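Local coordinates for protein transcriptional regulator, TetR family (Agrobacterium tumefaciens, PDB 3C2B) that probably binds DNA through an N-terminal helix-turn-helix domain and regulates transcription, as other TetR-family proteins do, at residues 63-77 and 127-139. Sequence-based numbering, arbitrary orientation.
Sequences LAAMITFQQSKVRTF and LGDLLLERGRRQI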
loop_
_atom_site.group_PDB
_atom_site.type_symbol
_atom_site.label_atom_id
_atom_site.label_comp_id
_atom_site.label_asym_id
_atom_site.label_seq_id
_atom_site.Cartn_x
_atom_site.Cartn_y
_atom_site.Cartn_z
ATOM N N LEU A 63 18.771 8.435 -10.573
ATOM C CA LEU A 63 17.507 8.088 -9.922
ATOM C C LEU A 63 17.482 8.550 -8.466
ATOM O O LEU A 63 16.452 9.026 -7.982
ATOM C CB LEU A 63 17.298 6.581 -9.999
ATOM C CG LEU A 63 16.736 6.015 -11.307
ATOM C CD1 LEU A 63 16.980 6.909 -12.518
ATOM C CD2 LEU A 63 17.247 4.589 -11.530
ATOM N N ALA A 64 18.630 8.416 -7.795
ATOM C CA ALA A 64 18.792 8.818 -6.398
ATOM C C ALA A 64 18.752 10.337 -6.206
ATOM O O ALA A 64 18.207 10.821 -5.201
ATOM C CB ALA A 64 20.094 8.229 -5.807
ATOM N N ALA A 65 19.331 11.081 -7.154
ATOM C CA ALA A 65 19.359 12.542 -7.072
ATOM C C ALA A 65 17.964 13.098 -7.311
ATOM O O ALA A 65 17.591 14.088 -6.707
ATOM C CB ALA A 65 20.380 13.146 -8.050
HETATM N N MSE A 66 17.209 12.447 -8.189
HETATM C CA MSE A 66 15.789 12.730 -8.402
HETATM C C MSE A 66 14.958 12.550 -7.099
HETATM O O MSE A 66 14.135 13.401 -6.732
HETATM C CB MSE A 66 15.233 11.799 -9.499
HETATM C CG MSE A 66 15.788 12.009 -10.928
HETATM SE SE MSE A 66 15.045 10.711 -12.237
HETATM C CE MSE A 66 13.139 11.128 -12.075
ATOM N N ILE A 67 15.175 11.428 -6.420
ATOM C CA ILE A 67 14.541 11.160 -5.118
ATOM C C ILE A 67 14.965 12.195 -4.044
ATOM O O ILE A 67 14.105 12.713 -3.327
ATOM C CB ILE A 67 14.808 9.710 -4.623
ATOM C CG1 ILE A 67 14.119 8.700 -5.553
ATOM C CG2 ILE A 67 14.360 9.522 -3.155
ATOM C CD1 ILE A 67 14.357 7.217 -5.226
ATOM N N THR A 68 16.266 12.503 -3.936
ATOM C CA THR A 68 16.723 13.448 -2.903
ATOM C C THR A 68 16.496 14.921 -3.279
ATOM O O THR A 68 16.424 15.772 -2.391
ATOM C CB THR A 68 18.178 13.204 -2.458
ATOM O OG1 THR A 68 19.078 13.577 -3.506
ATOM C CG2 THR A 68 18.386 11.738 -2.090
ATOM N N PHE A 69 16.400 15.216 -4.577
ATOM C CA PHE A 69 15.998 16.549 -5.073
ATOM C C PHE A 69 14.538 16.804 -4.701
ATOM O O PHE A 69 14.202 17.886 -4.234
ATOM C CB PHE A 69 16.188 16.630 -6.607
ATOM C CG PHE A 69 15.571 17.854 -7.267
ATOM C CD1 PHE A 69 16.149 19.120 -7.123
ATOM C CD2 PHE A 69 14.434 17.733 -8.074
ATOM C CE1 PHE A 69 15.583 20.252 -7.749
ATOM C CE2 PHE A 69 13.869 18.867 -8.709
ATOM C CZ PHE A 69 14.447 20.121 -8.549
ATOM N N GLN A 70 13.676 15.801 -4.899
ATOM C CA GLN A 70 12.270 15.971 -4.570
ATOM C C GLN A 70 12.048 16.083 -3.058
ATOM O O GLN A 70 11.399 17.026 -2.589
ATOM C CB GLN A 70 11.423 14.862 -5.174
ATOM C CG GLN A 70 9.954 14.920 -4.773
ATOM C CD GLN A 70 9.169 16.072 -5.420
ATOM O OE1 GLN A 70 9.703 16.868 -6.194
ATOM N NE2 GLN A 70 7.879 16.144 -5.097
ATOM N N GLN A 71 12.606 15.122 -2.319
ATOM C CA GLN A 71 12.588 15.103 -0.849
ATOM C C GLN A 71 12.955 16.476 -0.259
ATOM O O GLN A 71 12.535 16.792 0.852
ATOM C CB GLN A 71 13.485 13.962 -0.280
ATOM C CG GLN A 71 12.852 12.529 -0.428
ATOM C CD GLN A 71 13.697 11.330 0.094
ATOM O OE1 GLN A 71 14.839 11.470 0.506
ATOM N NE2 GLN A 71 13.122 10.150 0.032
ATOM N N SER A 72 13.699 17.290 -1.025
ATOM C CA SER A 72 14.116 18.657 -0.634
ATOM C C SER A 72 13.028 19.726 -0.716
ATOM O O SER A 72 13.106 20.743 -0.026
ATOM C CB SER A 72 15.285 19.148 -1.509
ATOM O OG SER A 72 16.480 18.465 -1.208
ATOM N N LYS A 73 12.055 19.517 -1.594
ATOM C CA LYS A 73 11.059 20.528 -1.895
ATOM C C LYS A 73 9.776 20.284 -1.123
ATOM O O LYS A 73 8.790 20.992 -1.331
ATOM C CB LYS A 73 10.711 20.519 -3.385
ATOM C CG LYS A 73 11.878 20.447 -4.359
ATOM C CD LYS A 73 11.464 19.598 -5.573
ATOM C CE LYS A 73 10.380 20.284 -6.424
ATOM N NZ LYS A 73 9.605 19.318 -7.259
ATOM N N VAL A 74 9.760 19.272 -0.260
ATOM C CA VAL A 74 8.507 18.913 0.417
ATOM C C VAL A 74 8.135 19.884 1.554
ATOM O O VAL A 74 9.011 20.509 2.178
ATOM C CB VAL A 74 8.422 17.398 0.859
ATOM C CG1 VAL A 74 8.359 16.479 -0.360
ATOM C CG2 VAL A 74 9.559 16.994 1.820
ATOM N N ARG A 75 6.823 20.008 1.776
ATOM C CA ARG A 75 6.237 20.784 2.871
ATOM C C ARG A 75 6.900 20.461 4.213
ATOM O O ARG A 75 6.983 19.287 4.609
ATOM C CB ARG A 75 4.723 20.514 2.954
ATOM C CG ARG A 75 3.915 21.716 3.418
ATOM C CD ARG A 75 2.460 21.383 3.712
ATOM N NE ARG A 75 2.197 21.149 5.133
ATOM C CZ ARG A 75 2.218 22.086 6.083
ATOM N NH1 ARG A 75 2.524 23.341 5.793
ATOM N NH2 ARG A 75 1.952 21.765 7.341
ATOM N N THR A 76 7.396 21.504 4.884
ATOM C CA THR A 76 7.915 21.394 6.249
ATOM C C THR A 76 6.757 21.567 7.227
ATOM O O THR A 76 6.029 22.569 7.183
ATOM C CB THR A 76 9.026 22.438 6.538
ATOM O OG1 THR A 76 10.113 22.226 5.635
ATOM C CG2 THR A 76 9.550 22.321 7.972
ATOM N N PHE A 77 6.593 20.581 8.104
ATOM C CA PHE A 77 5.485 20.564 9.050
ATOM C C PHE A 77 5.811 21.253 10.377
ATOM O O PHE A 77 6.962 21.285 10.821
ATOM C CB PHE A 77 4.987 19.134 9.267
ATOM C CG PHE A 77 4.285 18.552 8.072
ATOM C CD1 PHE A 77 2.898 18.615 7.969
ATOM C CD2 PHE A 77 5.010 17.947 7.049
ATOM C CE1 PHE A 77 2.243 18.084 6.863
ATOM C CE2 PHE A 77 4.371 17.416 5.941
ATOM C CZ PHE A 77 2.983 17.486 5.842
ATOM N N LEU A 127 17.555 2.265 -4.203
ATOM C CA LEU A 127 16.554 3.318 -4.322
ATOM C C LEU A 127 15.383 3.176 -3.307
ATOM O O LEU A 127 14.870 4.181 -2.780
ATOM C CB LEU A 127 16.025 3.369 -5.761
ATOM C CG LEU A 127 16.834 3.908 -6.940
ATOM C CD1 LEU A 127 18.028 3.027 -7.325
ATOM C CD2 LEU A 127 15.868 4.024 -8.104
ATOM N N GLY A 128 14.974 1.933 -3.045
ATOM C CA GLY A 128 13.898 1.644 -2.092
ATOM C C GLY A 128 14.188 2.162 -0.690
ATOM O O GLY A 128 13.295 2.696 -0.025
ATOM N N ASP A 129 15.452 2.031 -0.263
ATOM C CA ASP A 129 15.877 2.437 1.091
ATOM C C ASP A 129 15.793 3.943 1.267
ATOM O O ASP A 129 15.543 4.425 2.369
ATOM C CB ASP A 129 17.302 1.957 1.436
ATOM C CG ASP A 129 17.557 0.503 1.040
ATOM O OD1 ASP A 129 17.521 0.203 -0.181
ATOM O OD2 ASP A 129 17.820 -0.323 1.941
ATOM N N LEU A 130 15.989 4.676 0.171
ATOM C CA LEU A 130 15.925 6.127 0.201
ATOM C C LEU A 130 14.507 6.617 0.496
ATOM O O LEU A 130 14.314 7.562 1.257
ATOM C CB LEU A 130 16.446 6.711 -1.113
ATOM C CG LEU A 130 17.576 7.721 -0.936
ATOM C CD1 LEU A 130 18.225 8.057 -2.289
ATOM C CD2 LEU A 130 17.052 8.968 -0.239
ATOM N N LEU A 131 13.508 5.973 -0.095
ATOM C CA LEU A 131 12.117 6.323 0.221
ATOM C C LEU A 131 11.750 5.750 1.584
ATOM O O LEU A 131 11.067 6.401 2.380
ATOM C CB LEU A 131 11.147 5.817 -0.850
ATOM C CG LEU A 131 11.006 6.531 -2.203
ATOM C CD1 LEU A 131 10.916 8.045 -2.071
ATOM C CD2 LEU A 131 12.161 6.152 -3.070
ATOM N N LEU A 132 12.231 4.535 1.847
ATOM C CA LEU A 132 11.996 3.865 3.115
ATOM C C LEU A 132 12.592 4.676 4.303
ATOM O O LEU A 132 11.937 4.859 5.344
ATOM C CB LEU A 132 12.613 2.451 3.053
ATOM C CG LEU A 132 11.806 1.172 3.312
ATOM C CD1 LEU A 132 10.356 1.328 2.900
ATOM C CD2 LEU A 132 12.478 -0.019 2.605
ATOM N N GLU A 133 13.825 5.163 4.135
ATOM C CA GLU A 133 14.542 5.794 5.235
ATOM C C GLU A 133 14.267 7.285 5.348
ATOM O O GLU A 133 14.307 7.806 6.455
ATOM C CB GLU A 133 16.063 5.572 5.133
ATOM C CG GLU A 133 16.562 4.131 5.284
ATOM C CD GLU A 133 17.975 3.942 4.714
ATOM O OE1 GLU A 133 18.820 3.316 5.389
ATOM O OE2 GLU A 133 18.244 4.425 3.584
ATOM N N ARG A 134 14.000 7.969 4.231
ATOM C CA ARG A 134 14.006 9.435 4.201
ATOM C C ARG A 134 12.726 10.020 3.636
ATOM O O ARG A 134 12.420 11.202 3.860
ATOM C CB ARG A 134 15.213 9.938 3.390
ATOM C CG ARG A 134 16.475 9.056 3.500
ATOM C CD ARG A 134 17.737 9.813 3.010
ATOM N NE ARG A 134 18.838 8.876 2.777
ATOM C CZ ARG A 134 19.914 9.138 2.029
ATOM N NH1 ARG A 134 20.052 10.312 1.420
ATOM N NH2 ARG A 134 20.855 8.217 1.887
ATOM N N GLY A 135 12.006 9.179 2.886
ATOM C CA GLY A 135 10.810 9.548 2.135
ATOM C C GLY A 135 9.626 10.056 2.932
ATOM O O GLY A 135 8.820 10.827 2.406
ATOM N N ARG A 136 9.497 9.657 4.192
ATOM C CA ARG A 136 8.294 10.033 4.917
ATOM C C ARG A 136 8.571 10.613 6.297
ATOM O O ARG A 136 7.677 10.706 7.121
ATOM C CB ARG A 136 7.365 8.826 5.011
ATOM C CG ARG A 136 5.857 9.163 4.963
ATOM C CD ARG A 136 5.071 7.870 5.087
ATOM N NE ARG A 136 5.165 7.258 6.417
ATOM C CZ ARG A 136 5.239 5.940 6.625
ATOM N NH1 ARG A 136 5.282 5.106 5.580
ATOM N NH2 ARG A 136 5.274 5.450 7.864
ATOM N N ARG A 137 9.820 11.020 6.509
ATOM C CA ARG A 137 10.344 11.423 7.801
ATOM C C ARG A 137 9.613 12.611 8.423
ATOM O O ARG A 137 9.412 12.654 9.632
ATOM C CB ARG A 137 11.849 11.678 7.647
ATOM C CG ARG A 137 12.465 12.838 8.430
ATOM C CD ARG A 137 13.961 12.825 8.203
ATOM N NE ARG A 137 14.417 11.451 8.012
ATOM C CZ ARG A 137 15.577 11.107 7.478
ATOM N NH1 ARG A 137 16.429 12.042 7.095
ATOM N NH2 ARG A 137 15.881 9.828 7.346
ATOM N N GLN A 138 9.216 13.563 7.587
ATOM C CA GLN A 138 8.598 14.815 8.043
ATOM C C GLN A 138 7.147 14.556 8.465
ATOM O O GLN A 138 6.704 15.020 9.529
ATOM C CB GLN A 138 8.693 15.940 6.980
ATOM C CG GLN A 138 9.969 16.840 7.047
ATOM C CD GLN A 138 9.854 18.021 8.020
ATOM O OE1 GLN A 138 10.401 19.093 7.768
ATOM N NE2 GLN A 138 9.134 17.831 9.126
ATOM N N ILE A 139 6.431 13.825 7.624
ATOM C CA ILE A 139 5.135 13.282 7.956
ATOM C C ILE A 139 5.182 12.476 9.265
ATOM O O ILE A 139 4.350 12.704 10.151
ATOM C CB ILE A 139 4.543 12.473 6.765
ATOM C CG1 ILE A 139 3.701 13.402 5.862
ATOM C CG2 ILE A 139 3.674 11.279 7.217
ATOM C CD1 ILE A 139 2.455 14.095 6.547
#
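The carbonyl oxygen of L130 is gripped twice: Q71 NE2 donates to L130 O over 3.1 Å, nearly straight at 167°, while R134 N makes the usual helical bond to the same oxygen from the opposite face of the carbonyl plane. The Q71 donor stands well above that plane, yet the oxygen lies almost in the plane of the Q71 amide. With CG anti to the carbonyl carbon (chi1 -75°) and an extended chain beyond it, Q71 reaches across to the backbone around R134 and G135; its OE1 rests 3.3 Å from R134 CB, and NE2 also comes close to the CA of G135.

Toward the N-terminal ends the interface turns apolar. L130 is a knob in a hole formed by A64, I67, T68 and Q71, with both methyls against T68 CG2. I67 and L131 meet at about a right angle, CD1 of I67 pressed tightly to CD2 of L131 at 3.3 Å, and L127 CD2 lies 3.5 Å from L63 CB. The two helices run nearly parallel, their axes 10.2 Å apart at a -15° crossing.

Further on, T76 and F77, in non-helical chain, meet Q138 and I139: F77 CZ lies 3.5 Å from I139 CD1, and Q138, bent at chi2, brings OE1 to T76 CG2. I139 also packs on F96 and L100 of helix 86-104, and L131 on A116 of helix 107-120.

As in other TetR-family proteins, helix 59-71 probably links the DNA-binding and C-terminal domains, and here it lies along the latter. The one straight amide bond favours a single register of the two helices, while the apolar contacts beside it are less directional, consistent with the coupling between domains known in this family.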